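Local coordinates for protein glucose-6-phosphate isomerase (Plasmodium falciparum, PDB 3QKI) that probably catalyses the reversible isomerisation of alpha-D-glucose 6-phosphate to beta-D-fructose 6-phosphate, the second step of glycolysis, and works as an assembly of two subunits, at residues A[42-45]-A[46-49]; A[257-260]-A[261-264]; A[344-347]-A[348-352]. All coordinates share one frame; numbering follows the deposited sequence.

Contact 1 (A[42-45]-A[46-49])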
ATOM      1  N   LYS A  42     -10.529 -19.649  24.889  1.00 22.21           N
ATOM      2  CA  LYS A  42     -11.854 -19.755  24.282  1.00 20.68           C
ATOM      3  C   LYS A  42     -11.816 -19.625  22.773  1.00 25.64           C
ATOM      4  O   LYS A  42     -11.015 -18.854  22.226  1.00 26.43           O
ATOM      5  CB  LYS A  42     -12.817 -18.749  24.921  1.00 23.30           C
ATOM      6  CG  LYS A  42     -13.029 -19.010  26.426  1.00 35.34           C
ATOM      7  CD  LYS A  42     -14.136 -18.178  27.075  1.00 51.35           C
ATOM      8  CE  LYS A  42     -15.551 -18.572  26.679  1.00 68.98           C
ATOM      9  NZ  LYS A  42     -15.876 -19.993  26.988  1.00 82.48           N
ATOM     10  N   ASP A  43     -12.671 -20.407  22.086  1.00 20.61           N
ATOM     11  CA  ASP A  43     -12.704 -20.411  20.629  1.00 19.16           C
ATOM     12  C   ASP A  43     -13.802 -19.551  20.059  1.00 22.15           C
ATOM     13  O   ASP A  43     -14.953 -19.641  20.518  1.00 20.64           O
ATOM     14  CB  ASP A  43     -12.812 -21.847  20.072  1.00 20.31           C
ATOM     15  CG  ASP A  43     -11.610 -22.727  20.351  1.00 33.46           C
ATOM     16  OD1 ASP A  43     -10.470 -22.187  20.420  1.00 34.09           O
ATOM     17  OD2 ASP A  43     -11.794 -23.963  20.475  1.00 43.48           O
ATOM     18  N   LEU A  44     -13.458 -18.757  19.005  1.00 16.62           N
ATOM     19  CA  LEU A  44     -14.432 -17.927  18.301  1.00 16.40           C
ATOM     20  C   LEU A  44     -15.555 -18.764  17.724  1.00 21.93           C
ATOM     21  O   LEU A  44     -16.707 -18.326  17.775  1.00 23.22           O
ATOM     22  CB  LEU A  44     -13.772 -17.077  17.191  1.00 16.04           C
ATOM     23  CG  LEU A  44     -12.916 -15.888  17.644  1.00 18.68           C
ATOM     24  CD1 LEU A  44     -12.313 -15.159  16.454  1.00 17.94           C
ATOM     25  CD2 LEU A  44     -13.732 -14.917  18.497  1.00 17.44           C
ATOM     26  N   LYS A  45     -15.242 -19.992  17.213  1.00 18.99           N
ATOM     27  CA  LYS A  45     -16.271 -20.895  16.673  1.00 18.93           C
ATOM     28  C   LYS A  45     -17.395 -21.177  17.674  1.00 22.37           C
ATOM     29  O   LYS A  45     -18.558 -21.245  17.284  1.00 22.47           O
ATOM     30  CB  LYS A  45     -15.683 -22.197  16.081  1.00 21.14           C
ATOM     31  CG  LYS A  45     -14.962 -23.115  17.061  1.00 24.41           C
ATOM     32  CD  LYS A  45     -14.308 -24.285  16.323  1.00 25.94           C
ATOM     33  CE  LYS A  45     -13.152 -24.837  17.111  1.00 33.59           C
ATOM     34  NZ  LYS A  45     -12.354 -25.773  16.296  1.00 39.27           N
ATOM     35  N   ASP A  46     -17.056 -21.289  18.968  1.00 18.40           N
ATOM     36  CA  ASP A  46     -18.051 -21.520  20.016  1.00 17.63           C
ATOM     37  C   ASP A  46     -18.854 -20.275  20.281  1.00 21.13           C
ATOM     38  O   ASP A  46     -20.080 -20.352  20.283  1.00 20.68           O
ATOM     39  CB  ASP A  46     -17.420 -22.105  21.280  1.00 18.30           C
ATOM     40  CG  ASP A  46     -16.885 -23.496  21.045  1.00 22.92           C
ATOM     41  OD1 ASP A  46     -17.647 -24.353  20.499  1.00 22.74           O
ATOM     42  OD2 ASP A  46     -15.714 -23.734  21.366  1.00 29.81           O
ATOM     43  N   TYR A  47     -18.182 -19.101  20.359  1.00 16.35           N
ATOM     44  CA  TYR A  47     -18.851 -17.810  20.548  1.00 15.16           C
ATOM     45  C   TYR A  47     -19.854 -17.529  19.421  1.00 17.24           C
ATOM     46  O   TYR A  47     -20.949 -17.029  19.686  1.00 16.16           O
ATOM     47  CB  TYR A  47     -17.818 -16.666  20.609  1.00 15.32           C
ATOM     48  CG  TYR A  47     -17.196 -16.398  21.965  1.00 15.79           C
ATOM     49  CD1 TYR A  47     -17.965 -16.410  23.123  1.00 18.63           C
ATOM     50  CD2 TYR A  47     -15.869 -15.996  22.074  1.00 15.76           C
ATOM     51  CE1 TYR A  47     -17.408 -16.108  24.366  1.00 21.24           C
ATOM     52  CE2 TYR A  47     -15.307 -15.674  23.302  1.00 15.73           C
ATOM     53  CZ  TYR A  47     -16.074 -15.748  24.452  1.00 21.97           C
ATOM     54  OH  TYR A  47     -15.514 -15.463  25.676  1.00 22.63           O
ATOM     55  N   LEU A  48     -19.482 -17.871  18.166  1.00 14.30           N
ATOM     56  CA  LEU A  48     -20.331 -17.651  16.989  1.00 14.94           C
ATOM     57  C   LEU A  48     -21.608 -18.511  16.908  1.00 20.09           C
ATOM     58  O   LEU A  48     -22.431 -18.288  16.020  1.00 19.82           O
ATOM     59  CB  LEU A  48     -19.526 -17.656  15.665  1.00 14.42           C
ATOM     60  CG  LEU A  48     -18.474 -16.530  15.569  1.00 17.02           C
ATOM     61  CD1 LEU A  48     -17.380 -16.893  14.605  1.00 17.90           C
ATOM     62  CD2 LEU A  48     -19.104 -15.151  15.296  1.00 19.39           C
ATOM     63  N   ASN A  49     -21.785 -19.449  17.847  1.00 17.12           N
ATOM     64  CA  ASN A  49     -22.998 -20.263  17.975  1.00 18.19           C
ATOM     65  C   ASN A  49     -23.990 -19.611  18.955  1.00 24.67           C
ATOM     66  O   ASN A  49     -25.145 -20.033  19.050  1.00 26.26           O
ATOM     67  CB  ASN A  49     -22.656 -21.692  18.390  1.00 18.29           C
ATOM     68  CG  ASN A  49     -21.995 -22.460  17.272  1.00 32.65           C
ATOM     69  OD1 ASN A  49     -22.296 -22.267  16.083  1.00 23.59           O
ATOM     70  ND2 ASN A  49     -21.040 -23.309  17.619  1.00 25.78           N
TER
HETATM   71  O   HOH W   1     -14.265 -25.749  20.869  1.00 33.92           O
HETATM   72  O   HOH W   2     -14.401 -22.443  23.375  1.00 36.12           O
HETATM   73  O   HOH W   3     -19.882 -21.387  14.949  1.00 30.33           O

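Contact 2 (A[257-260]-A[261-264])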
ATOM      1  N   THR A 257       6.382  20.555  -1.402  1.00 10.79           N
ATOM      2  CA  THR A 257       5.232  21.166  -2.046  1.00 11.64           C
ATOM      3  C   THR A 257       5.643  22.399  -2.861  1.00 15.81           C
ATOM      4  O   THR A 257       5.212  22.543  -4.007  1.00 14.80           O
ATOM      5  CB  THR A 257       4.196  21.569  -0.993  1.00 16.35           C
ATOM      6  OG1 THR A 257       3.927  20.434  -0.173  1.00 15.38           O
ATOM      7  CG2 THR A 257       2.913  22.138  -1.628  1.00  9.06           C
ATOM      8  N   MET A 258       6.447  23.290  -2.252  1.00 12.22           N
ATOM      9  CA  MET A 258       6.862  24.521  -2.897  1.00 12.21           C
ATOM     10  C   MET A 258       7.839  24.323  -4.038  1.00 15.13           C
ATOM     11  O   MET A 258       7.702  25.013  -5.047  1.00 14.50           O
ATOM     12  CB  MET A 258       7.284  25.609  -1.898  1.00 14.33           C
ATOM     13  CG  MET A 258       6.169  25.992  -0.903  1.00 17.62           C
ATOM     14  SD  MET A 258       4.500  26.115  -1.588  1.00 21.73           S
ATOM     15  CE  MET A 258       4.735  27.450  -2.771  1.00 19.10           C
ATOM     16  N   LEU A 259       8.744  23.329  -3.938  1.00 11.84           N
ATOM     17  CA  LEU A 259       9.618  23.022  -5.081  1.00 12.11           C
ATOM     18  C   LEU A 259       8.744  22.479  -6.240  1.00 15.56           C
ATOM     19  O   LEU A 259       8.968  22.838  -7.402  1.00 12.59           O
ATOM     20  CB  LEU A 259      10.730  22.022  -4.698  1.00 12.50           C
ATOM     21  CG  LEU A 259      11.655  21.515  -5.823  1.00 15.74           C
ATOM     22  CD1 LEU A 259      12.324  22.711  -6.606  1.00 13.93           C
ATOM     23  CD2 LEU A 259      12.709  20.561  -5.264  1.00 13.72           C
ATOM     24  N   ASN A 260       7.730  21.652  -5.910  1.00 13.59           N
ATOM     25  CA  ASN A 260       6.805  21.137  -6.919  1.00 13.18           C
ATOM     26  C   ASN A 260       5.966  22.244  -7.508  1.00 15.81           C
ATOM     27  O   ASN A 260       5.754  22.245  -8.718  1.00 14.91           O
ATOM     28  CB  ASN A 260       5.945  19.993  -6.382  1.00 14.34           C
ATOM     29  CG  ASN A 260       6.643  18.653  -6.470  1.00 19.36           C
ATOM     30  OD1 ASN A 260       7.497  18.427  -7.326  1.00 18.26           O
ATOM     31  ND2 ASN A 260       6.293  17.748  -5.570  1.00 15.97           N
ATOM     32  N   ALA A 261       5.511  23.199  -6.668  1.00 12.64           N
ATOM     33  CA  ALA A 261       4.735  24.360  -7.112  1.00 12.31           C
ATOM     34  C   ALA A 261       5.562  25.219  -8.081  1.00 16.63           C
ATOM     35  O   ALA A 261       5.074  25.569  -9.159  1.00 16.35           O
ATOM     36  CB  ALA A 261       4.277  25.191  -5.909  1.00 13.21           C
ATOM     37  N   ARG A 262       6.823  25.503  -7.737  1.00 15.06           N
ATOM     38  CA  ARG A 262       7.712  26.276  -8.616  1.00 15.37           C
ATOM     39  C   ARG A 262       7.944  25.548  -9.943  1.00 19.16           C
ATOM     40  O   ARG A 262       7.916  26.184 -11.009  1.00 18.27           O
ATOM     41  CB  ARG A 262       9.047  26.623  -7.932  1.00 16.38           C
ATOM     42  CG  ARG A 262       8.880  27.629  -6.790  1.00 17.73           C
ATOM     43  CD  ARG A 262      10.213  28.076  -6.218  1.00 17.82           C
ATOM     44  NE  ARG A 262      11.062  26.987  -5.707  1.00 17.86           N
ATOM     45  CZ  ARG A 262      11.004  26.509  -4.466  1.00 30.52           C
ATOM     46  NH1 ARG A 262      10.109  26.978  -3.605  1.00 18.23           N
ATOM     47  NH2 ARG A 262      11.837  25.559  -4.076  1.00 19.32           N
ATOM     48  N   SER A 263       8.085  24.207  -9.884  1.00 15.92           N
ATOM     49  CA  SER A 263       8.277  23.377 -11.067  1.00 15.89           C
ATOM     50  C   SER A 263       7.038  23.389 -11.972  1.00 19.66           C
ATOM     51  O   SER A 263       7.168  23.517 -13.188  1.00 19.48           O
ATOM     52  CB  SER A 263       8.660  21.952 -10.656  1.00 19.65           C
ATOM     53  OG  SER A 263       9.839  21.942  -9.861  1.00 16.81           O
ATOM     54  N   ILE A 264       5.844  23.295 -11.375  1.00 15.92           N
ATOM     55  CA  ILE A 264       4.593  23.303 -12.130  1.00 15.81           C
ATOM     56  C   ILE A 264       4.287  24.699 -12.689  1.00 18.40           C
ATOM     57  O   ILE A 264       3.733  24.801 -13.790  1.00 19.34           O
ATOM     58  CB  ILE A 264       3.420  22.614 -11.382  1.00 17.96           C
ATOM     59  CG1 ILE A 264       3.702  21.094 -11.228  1.00 16.15           C
ATOM     60  CG2 ILE A 264       2.042  22.864 -12.047  1.00 16.22           C
ATOM     61  CD1 ILE A 264       3.784  20.260 -12.576  1.00 18.85           C
TER

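Contact 3 (A[344-347]-A[348-352])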
ATOM      1  N   ASP A 344     -19.999  12.338  13.654  1.00 14.24           N
ATOM      2  CA  ASP A 344     -19.427  13.138  14.739  1.00 12.95           C
ATOM      3  C   ASP A 344     -20.421  13.210  15.916  1.00 16.37           C
ATOM      4  O   ASP A 344     -20.021  13.000  17.070  1.00 13.62           O
ATOM      5  CB  ASP A 344     -19.105  14.574  14.299  1.00 13.43           C
ATOM      6  CG  ASP A 344     -17.942  14.726  13.338  1.00 20.72           C
ATOM      7  OD1 ASP A 344     -17.162  13.748  13.172  1.00 18.78           O
ATOM      8  OD2 ASP A 344     -17.856  15.787  12.682  1.00 17.87           O
ATOM      9  N   GLU A 345     -21.708  13.498  15.614  1.00 13.07           N
ATOM     10  CA  GLU A 345     -22.789  13.601  16.616  1.00 13.84           C
ATOM     11  C   GLU A 345     -23.000  12.295  17.362  1.00 18.11           C
ATOM     12  O   GLU A 345     -23.178  12.299  18.584  1.00 19.19           O
ATOM     13  CB  GLU A 345     -24.102  14.075  15.963  1.00 15.32           C
ATOM     14  CG  GLU A 345     -24.045  15.521  15.500  1.00 21.05           C
ATOM     15  CD  GLU A 345     -24.225  16.543  16.609  1.00 39.86           C
ATOM     16  OE1 GLU A 345     -25.336  16.602  17.177  1.00 46.70           O
ATOM     17  OE2 GLU A 345     -23.271  17.304  16.888  1.00 35.26           O
ATOM     18  N   HIS A 346     -22.915  11.167  16.637  1.00 15.27           N
ATOM     19  CA  HIS A 346     -23.020   9.831  17.216  1.00 13.23           C
ATOM     20  C   HIS A 346     -21.836   9.614  18.170  1.00 18.05           C
ATOM     21  O   HIS A 346     -22.026   9.205  19.324  1.00 18.17           O
ATOM     22  CB  HIS A 346     -23.005   8.755  16.098  1.00 13.16           C
ATOM     23  CG  HIS A 346     -22.884   7.370  16.621  1.00 15.57           C
ATOM     24  ND1 HIS A 346     -23.969   6.711  17.186  1.00 16.67           N
ATOM     25  CD2 HIS A 346     -21.797   6.566  16.690  1.00 17.45           C
ATOM     26  CE1 HIS A 346     -23.520   5.527  17.567  1.00 16.04           C
ATOM     27  NE2 HIS A 346     -22.217   5.389  17.290  1.00 16.86           N
ATOM     28  N   PHE A 347     -20.623   9.915  17.696  1.00 12.66           N
ATOM     29  CA  PHE A 347     -19.407   9.763  18.498  1.00 12.84           C
ATOM     30  C   PHE A 347     -19.483  10.566  19.822  1.00 16.39           C
ATOM     31  O   PHE A 347     -19.136  10.058  20.891  1.00 14.86           O
ATOM     32  CB  PHE A 347     -18.190  10.212  17.674  1.00 12.80           C
ATOM     33  CG  PHE A 347     -16.851  10.193  18.379  1.00 12.07           C
ATOM     34  CD1 PHE A 347     -16.473   9.106  19.170  1.00 13.57           C
ATOM     35  CD2 PHE A 347     -15.925  11.198  18.159  1.00  9.10           C
ATOM     36  CE1 PHE A 347     -15.222   9.072  19.782  1.00 13.87           C
ATOM     37  CE2 PHE A 347     -14.656  11.145  18.738  1.00 11.97           C
ATOM     38  CZ  PHE A 347     -14.296  10.070  19.516  1.00 11.71           C
ATOM     39  N   LEU A 348     -19.941  11.813  19.739  1.00 14.80           N
ATOM     40  CA  LEU A 348     -20.023  12.668  20.915  1.00 14.29           C
ATOM     41  C   LEU A 348     -21.116  12.239  21.898  1.00 18.59           C
ATOM     42  O   LEU A 348     -20.886  12.247  23.116  1.00 18.15           O
ATOM     43  CB  LEU A 348     -20.269  14.120  20.467  1.00 13.99           C
ATOM     44  CG  LEU A 348     -20.470  15.175  21.566  1.00 17.02           C
ATOM     45  CD1 LEU A 348     -19.183  15.376  22.392  1.00 16.89           C
ATOM     46  CD2 LEU A 348     -20.901  16.510  20.954  1.00 19.78           C
ATOM     47  N   HIS A 349     -22.309  11.942  21.383  1.00 15.01           N
ATOM     48  CA  HIS A 349     -23.488  11.685  22.198  1.00 15.01           C
ATOM     49  C   HIS A 349     -23.828  10.249  22.586  1.00 21.09           C
ATOM     50  O   HIS A 349     -24.405  10.062  23.664  1.00 21.15           O
ATOM     51  CB  HIS A 349     -24.711  12.390  21.595  1.00 15.84           C
ATOM     52  CG  HIS A 349     -24.562  13.875  21.516  1.00 19.85           C
ATOM     53  ND1 HIS A 349     -24.534  14.660  22.659  1.00 22.13           N
ATOM     54  CD2 HIS A 349     -24.414  14.673  20.438  1.00 21.68           C
ATOM     55  CE1 HIS A 349     -24.383  15.909  22.231  1.00 21.60           C
ATOM     56  NE2 HIS A 349     -24.331  15.968  20.906  1.00 21.51           N
ATOM     57  N   ALA A 350     -23.545   9.241  21.739  1.00 19.14           N
ATOM     58  CA  ALA A 350     -23.921   7.858  22.068  1.00 19.31           C
ATOM     59  C   ALA A 350     -23.257   7.351  23.331  1.00 24.21           C
ATOM     60  O   ALA A 350     -22.069   7.621  23.540  1.00 22.90           O
ATOM     61  CB  ALA A 350     -23.610   6.912  20.903  1.00 19.67           C
ATOM     62  N   ASP A 351     -24.015   6.589  24.161  1.00 21.40           N
ATOM     63  CA  ASP A 351     -23.486   5.933  25.363  1.00 21.96           C
ATOM     64  C   ASP A 351     -22.394   4.984  24.876  1.00 24.37           C
ATOM     65  O   ASP A 351     -22.537   4.417  23.792  1.00 23.73           O
ATOM     66  CB  ASP A 351     -24.581   5.130  26.106  1.00 25.48           C
ATOM     67  CG  ASP A 351     -25.786   5.939  26.560  1.00 45.64           C
ATOM     68  OD1 ASP A 351     -25.601   7.119  26.958  1.00 47.56           O
ATOM     69  OD2 ASP A 351     -26.915   5.390  26.537  1.00 57.19           O
ATOM     70  N   LEU A 352     -21.295   4.864  25.637  1.00 19.74           N
ATOM     71  CA  LEU A 352     -20.105   4.090  25.268  1.00 20.09           C
ATOM     72  C   LEU A 352     -20.390   2.689  24.740  1.00 24.40           C
ATOM     73  O   LEU A 352     -19.776   2.276  23.757  1.00 23.61           O
ATOM     74  CB  LEU A 352     -19.101   4.042  26.428  1.00 20.38           C
ATOM     75  CG  LEU A 352     -18.498   5.386  26.889  1.00 24.71           C
ATOM     76  CD1 LEU A 352     -17.790   5.222  28.189  1.00 25.92           C
ATOM     77  CD2 LEU A 352     -17.528   5.945  25.879  1.00 25.09           C
TER
HETATM   78  O   HOH W   4     -23.779  18.371  19.486  1.00 35.63           O

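Contact 1 (A[42-45]-A[46-49])
Asp46 and Asp43 set their carboxylates side by side, pointing the same way with planes 26° apart, and OD2 of Asp46 lies 4.0 Å from OD2 of Asp43. Water reconciles these like charges: one molecule donates to both OD2 atoms, and a second donates to Asp46 OD2 while accepting from the backbone N of Asp43. The other carboxylate oxygen of Asp43 is held by Asn510 ND2. On the main chain, Asp46 N gives only a weak, bent bond to Asp43 O. Tyr47 N makes the straighter bond to Asp43 O, at 3.3 Å and 164°. The short helix beginning at Leu44 has Asp43 at its N-cap position; the carbonyl of Asp43, rather than its side chain, receives the first-turn amides. The Tyr47 ring swings back along the chain, its CG anti to the carbonyl carbon (chi1 -85°), and reaches Lys42, whose chain crosses it at about a right angle. Contact is made by methylene carbons, with Lys42 CE 3.3 Å from Tyr47 OH; the hydroxyl itself is hydrogen-bonded to Glu39. At the ring's edge, near its plane, Leu44 CD2 approaches Tyr47 CD2 at 4.3 Å. Next, Leu48 N bonds to Leu44 O at 2.8 Å, while Leu48 CD1 comes within 4.4 Å of Leu44 CB. Both leucines touch Ala480 of helix 464-481, and Leu48 also packs on Ser586 of the second subunit. At Asn49, a water 2.8 Å from its OD1 also donates to Lys45 O.

Contact 2 (A[257-260]-A[261-264])
Ser263 and Leu259 meet through a doubly used carbonyl in the middle of helix 255-268, which packs on the parallel five-stranded sheet through strand 168-172 and strand 243-248, where Met258 and Ala261 both touch Ile247. This sheet with its helices is consistent with a sugar-isomerase (SIS) domain of the phosphoglucose isomerase family. Regular i to i+4 backbone bonds run through the segment, among them Ala261 N to Thr257 O and Ile264 N to Asn260 O. Leu259 O takes two donors from one residue: Ser263 N at 3.0 Å and Ser263 OG at 2.8 Å, arriving from opposite faces of the carbonyl plane. The serine hydroxyl folds back along the helix because OG stands anti to its own carbonyl carbon (chi1 -58°).

Apolar contact is modest within the turn. Met258, bent at chi2 and chi3, brings CE to 3.9 Å from Ala261 CB. Thr257 lies on the sheet-facing side too, beside Ser249 and Thr254, which are seen to bind beta-D-fructose 6-phosphate in this protein, though none is bound to this chain.

Charge is carried by Arg262, whose chain bends at chi3 (-58°) and crosses Leu259 at about a right angle. The second subunit takes both polar ends: Arg262 NE forms a salt bridge with its Glu460, and Ser263 OG is hydrogen-bonded to its Asn464 ND2. One face of the Arg262 guanidinium rests on its own helix: Met258 O sits 3.4 Å above the plane and Leu259 CA 3.5 Å above it, both nearer its border than its centre, while Arg262 NH2 touches Leu259 CB at 3.8 Å.

Contact 3 (A[344-347]-A[348-352])
Ala350 places its methyl over one face of the His346 ring, a CH-pi contact with CB 4.0 Å from the ring centroid and 28° off the normal. The closest ring atom is His346 CE1, at 3.6 Å from Ala350 CB. A second pairing, Glu345 with His349, runs alongside: the two side chains point the same way, with carboxylate and ring planes 65° apart, and OE1 of Glu345 stays 3.9 Å from CD2 of His349. Water joins them instead, donating to Glu345 OE2 at 2.9 Å and lying in the plane of the imidazole at 2.8 Å from His349 NE2. At another part of that ring's edge, His349 CD2 comes 3.3 Å from Glu345 O, and Leu348 CG lies over the centre of one face.

Behind these side chains is the last turn of helix 330-349, where successive amides still close i to i+4 bonds. His349 N reaches Glu345 O, and Ala350 N reaches His346 O at 2.9 Å, although Ala350 is the first residue to leave helical backbone angles. The methyl is thereby brought over an imidazole whose CG is anti to the backbone N (chi1 171°). Outside the segments, NE2 of that imidazole is hydrogen-bonded to Ile356 N, and its ring stacks with Phe61, a hydrogen bond and a stack that together restrain the ring's rotation.

Further out, Lys91 NZ is hydrogen-bonded to the carbonyls of Leu348 and Ala350 at the helix end, while Asp344 forms a salt bridge with Arg117. Phe347 fits among helices 90-99, 356-371 and 523-543; Leu348 touches Phe98 of helix 90-99, and His346 packs on Pro357 at the start of helix 356-371.

Each contact is local, along a helix or across one of its ends, and each belongs to a different helix, whose place sets its chemistry. Contact 2 is the buried one, in the middle of a helix on the five-stranded parallel sheet, and its Arg262 and Ser263 reach the second subunit. Contacts 1 and 3 are partly buried and sit at helix ends: the first around a short helix near the dimer partner, the second where a long helix runs out among others of its own subunit. Both use water to join polar side chains, two acids in contact 1 but an acid and an imidazole in contact 3. Contacts 1 and 2 lie on opposite sides of the chain's centre, with centres about 56 Å apart.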